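Local coordinates for hypothetical 33.3 KDA protein IN ade3-ser2 intergenic region (Saccharomyces cerevisiae, PDB 1ODF) that probably acts as an ATP-dependent kinase whose substrate is not yet known, with a fold closely resembling that of bacterial pantothenate kinase, at residues 32-38 / 155-161. Sequence-based numbering, arbitrary orientation.
Sequences LFIFFSG and IFILEGW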
loop_
_atom_site.group_PDB
_atom_site.type_symbol
_atom_site.label_atom_id
_atom_site.label_comp_id
_atom_site.label_asym_id
_atom_site.label_seq_id
_atom_site.Cartn_x
_atom_site.Cartn_y
_atom_site.Cartn_z
ATOM N N LEU A 32 3.330 -15.296 -6.754
ATOM C CA LEU A 32 4.140 -14.946 -5.599
ATOM C C LEU A 32 3.836 -13.459 -5.468
ATOM O O LEU A 32 4.041 -12.696 -6.417
ATOM C CB LEU A 32 5.633 -15.120 -5.886
ATOM C CG LEU A 32 6.678 -14.996 -4.756
ATOM C CD1 LEU A 32 7.763 -14.046 -5.180
ATOM C CD2 LEU A 32 6.065 -14.536 -3.468
ATOM N N PHE A 33 3.319 -13.044 -4.320
ATOM C CA PHE A 33 3.038 -11.629 -4.123
ATOM C C PHE A 33 4.208 -10.921 -3.446
ATOM O O PHE A 33 4.968 -11.529 -2.683
ATOM C CB PHE A 33 1.770 -11.435 -3.285
ATOM C CG PHE A 33 0.505 -11.583 -4.076
ATOM C CD1 PHE A 33 0.166 -12.808 -4.656
ATOM C CD2 PHE A 33 -0.326 -10.488 -4.286
ATOM C CE1 PHE A 33 -0.983 -12.937 -5.440
ATOM C CE2 PHE A 33 -1.478 -10.605 -5.070
ATOM C CZ PHE A 33 -1.808 -11.834 -5.649
ATOM N N ILE A 34 4.362 -9.641 -3.762
ATOM C CA ILE A 34 5.398 -8.826 -3.159
ATOM C C ILE A 34 4.727 -7.528 -2.710
ATOM O O ILE A 34 4.291 -6.712 -3.531
ATOM C CB ILE A 34 6.539 -8.529 -4.143
ATOM C CG1 ILE A 34 7.195 -9.840 -4.578
ATOM C CG2 ILE A 34 7.585 -7.639 -3.461
ATOM C CD1 ILE A 34 8.342 -9.664 -5.527
ATOM N N PHE A 35 4.625 -7.374 -1.393
ATOM C CA PHE A 35 3.992 -6.217 -0.788
ATOM C C PHE A 35 4.988 -5.169 -0.324
ATOM O O PHE A 35 5.992 -5.493 0.330
ATOM C CB PHE A 35 3.160 -6.637 0.431
ATOM C CG PHE A 35 2.009 -7.545 0.112
ATOM C CD1 PHE A 35 1.826 -8.726 0.828
ATOM C CD2 PHE A 35 1.081 -7.207 -0.879
ATOM C CE1 PHE A 35 0.735 -9.564 0.569
ATOM C CE2 PHE A 35 -0.017 -8.035 -1.151
ATOM C CZ PHE A 35 -0.191 -9.216 -0.425
ATOM N N PHE A 36 4.712 -3.916 -0.676
ATOM C CA PHE A 36 5.539 -2.805 -0.230
ATOM C C PHE A 36 4.643 -1.966 0.653
ATOM O O PHE A 36 3.526 -1.618 0.257
ATOM C CB PHE A 36 6.055 -1.963 -1.394
ATOM C CG PHE A 36 7.182 -2.610 -2.154
ATOM C CD1 PHE A 36 6.936 -3.662 -3.037
ATOM C CD2 PHE A 36 8.486 -2.158 -1.996
ATOM C CE1 PHE A 36 7.977 -4.245 -3.754
ATOM C CE2 PHE A 36 9.536 -2.735 -2.710
ATOM C CZ PHE A 36 9.282 -3.778 -3.590
ATOM N N SER A 37 5.133 -1.667 1.855
ATOM C CA SER A 37 4.392 -0.877 2.830
ATOM C C SER A 37 5.293 0.169 3.482
ATOM O O SER A 37 6.423 -0.126 3.889
ATOM C CB SER A 37 3.821 -1.793 3.915
ATOM O OG SER A 37 2.888 -1.114 4.731
ATOM N N GLY A 38 4.786 1.389 3.585
ATOM C CA GLY A 38 5.564 2.450 4.196
ATOM C C GLY A 38 4.757 3.726 4.325
ATOM O O GLY A 38 3.826 3.948 3.555
ATOM N N ILE A 155 4.556 -13.130 -10.658
ATOM C CA ILE A 155 4.905 -12.239 -9.559
ATOM C C ILE A 155 3.986 -11.028 -9.586
ATOM O O ILE A 155 3.851 -10.371 -10.615
ATOM C CB ILE A 155 6.378 -11.747 -9.661
ATOM C CG1 ILE A 155 7.328 -12.934 -9.476
ATOM C CG2 ILE A 155 6.657 -10.660 -8.610
ATOM C CD1 ILE A 155 8.780 -12.587 -9.673
ATOM N N PHE A 156 3.332 -10.753 -8.463
ATOM C CA PHE A 156 2.456 -9.600 -8.394
ATOM C C PHE A 156 2.892 -8.652 -7.292
ATOM O O PHE A 156 2.920 -8.999 -6.107
ATOM C CB PHE A 156 0.999 -10.014 -8.175
ATOM C CG PHE A 156 0.042 -8.883 -8.348
ATOM C CD1 PHE A 156 -0.104 -7.915 -7.354
ATOM C CD2 PHE A 156 -0.658 -8.724 -9.547
ATOM C CE1 PHE A 156 -0.924 -6.806 -7.553
ATOM C CE2 PHE A 156 -1.488 -7.609 -9.755
ATOM C CZ PHE A 156 -1.617 -6.653 -8.758
ATOM N N ILE A 157 3.221 -7.440 -7.710
ATOM C CA ILE A 157 3.685 -6.396 -6.817
ATOM C C ILE A 157 2.550 -5.450 -6.465
ATOM O O ILE A 157 1.945 -4.846 -7.346
ATOM C CB ILE A 157 4.831 -5.592 -7.486
ATOM C CG1 ILE A 157 5.964 -6.546 -7.872
ATOM C CG2 ILE A 157 5.339 -4.503 -6.554
ATOM C CD1 ILE A 157 7.117 -5.873 -8.583
ATOM N N LEU A 158 2.250 -5.342 -5.175
ATOM C CA LEU A 158 1.206 -4.438 -4.704
ATOM C C LEU A 158 1.841 -3.528 -3.643
ATOM O O LEU A 158 2.652 -3.987 -2.828
ATOM C CB LEU A 158 0.031 -5.220 -4.103
ATOM C CG LEU A 158 -1.158 -4.375 -3.620
ATOM C CD1 LEU A 158 -1.823 -3.679 -4.814
ATOM C CD2 LEU A 158 -2.151 -5.258 -2.888
ATOM N N GLU A 159 1.482 -2.245 -3.661
ATOM C CA GLU A 159 2.047 -1.298 -2.707
ATOM C C GLU A 159 1.032 -0.289 -2.189
ATOM O O GLU A 159 0.147 0.152 -2.923
ATOM C CB GLU A 159 3.223 -0.555 -3.341
ATOM C CG GLU A 159 2.828 0.451 -4.413
ATOM C CD GLU A 159 2.437 1.817 -3.846
ATOM O OE1 GLU A 159 1.813 2.596 -4.593
ATOM O OE2 GLU A 159 2.755 2.120 -2.669
ATOM N N GLY A 160 1.182 0.063 -0.913
ATOM C CA GLY A 160 0.306 1.021 -0.263
ATOM C C GLY A 160 0.909 1.448 1.068
ATOM O O GLY A 160 1.798 0.776 1.605
ATOM N N TRP A 161 0.420 2.562 1.608
ATOM C CA TRP A 161 0.926 3.084 2.873
ATOM C C TRP A 161 0.376 2.336 4.090
ATOM O O TRP A 161 0.921 2.467 5.186
ATOM C CB TRP A 161 0.612 4.589 3.008
ATOM C CG TRP A 161 -0.850 4.882 3.069
ATOM C CD1 TRP A 161 -1.695 5.074 2.012
ATOM C CD2 TRP A 161 -1.667 4.893 4.242
ATOM N NE1 TRP A 161 -2.995 5.194 2.457
ATOM C CE2 TRP A 161 -3.004 5.083 3.823
ATOM C CE3 TRP A 161 -1.402 4.752 5.612
ATOM C CZ2 TRP A 161 -4.068 5.132 4.721
ATOM C CZ3 TRP A 161 -2.458 4.802 6.499
ATOM C CH2 TRP A 161 -3.776 4.988 6.051
#
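F33 lays one face of its ring over the CB of F156, a CH-pi contact in which that carbon stands 4.1 Å from the centroid of the F33 ring. The pair lies on one face of the sheet, bridging the neighbouring parallel strands 32-37 and 155-160 of a P-loop kinase fold. With its CG beside the backbone N (chi1 -80°), F33 brings the end of its ring nearer strand 155-160, and its CE2 comes 3.8 Å from CD1 of F156, the two ring planes inclined at 33°. Trimming F33 to an alanine would probably strip the CB of F156 of its aromatic cover and leave CG and CD1 of F156 without their neighbour. Further along this face, F35 turns its ring edge to L158, CE2 lying 3.9 Å from CD2. The other face, covered by helices 8-24 and 44-59, carries I34, whose CD1 meets CG2 of I155, and F36, whose CE1 reaches CG2 of I157. Five backbone hydrogen bonds join the strands, the donor alternating from one to the other, from F156 N on L32 O to G160 N on F36 O. Beyond them strand 32-37 runs into G38, the start of the predicted ATP-binding loop; the G38 carbonyl oxygen accepts a hydrogen bond from K44 NZ. That same G38 O lies 3.1 Å from CA of W161, in a CA-H...O contact.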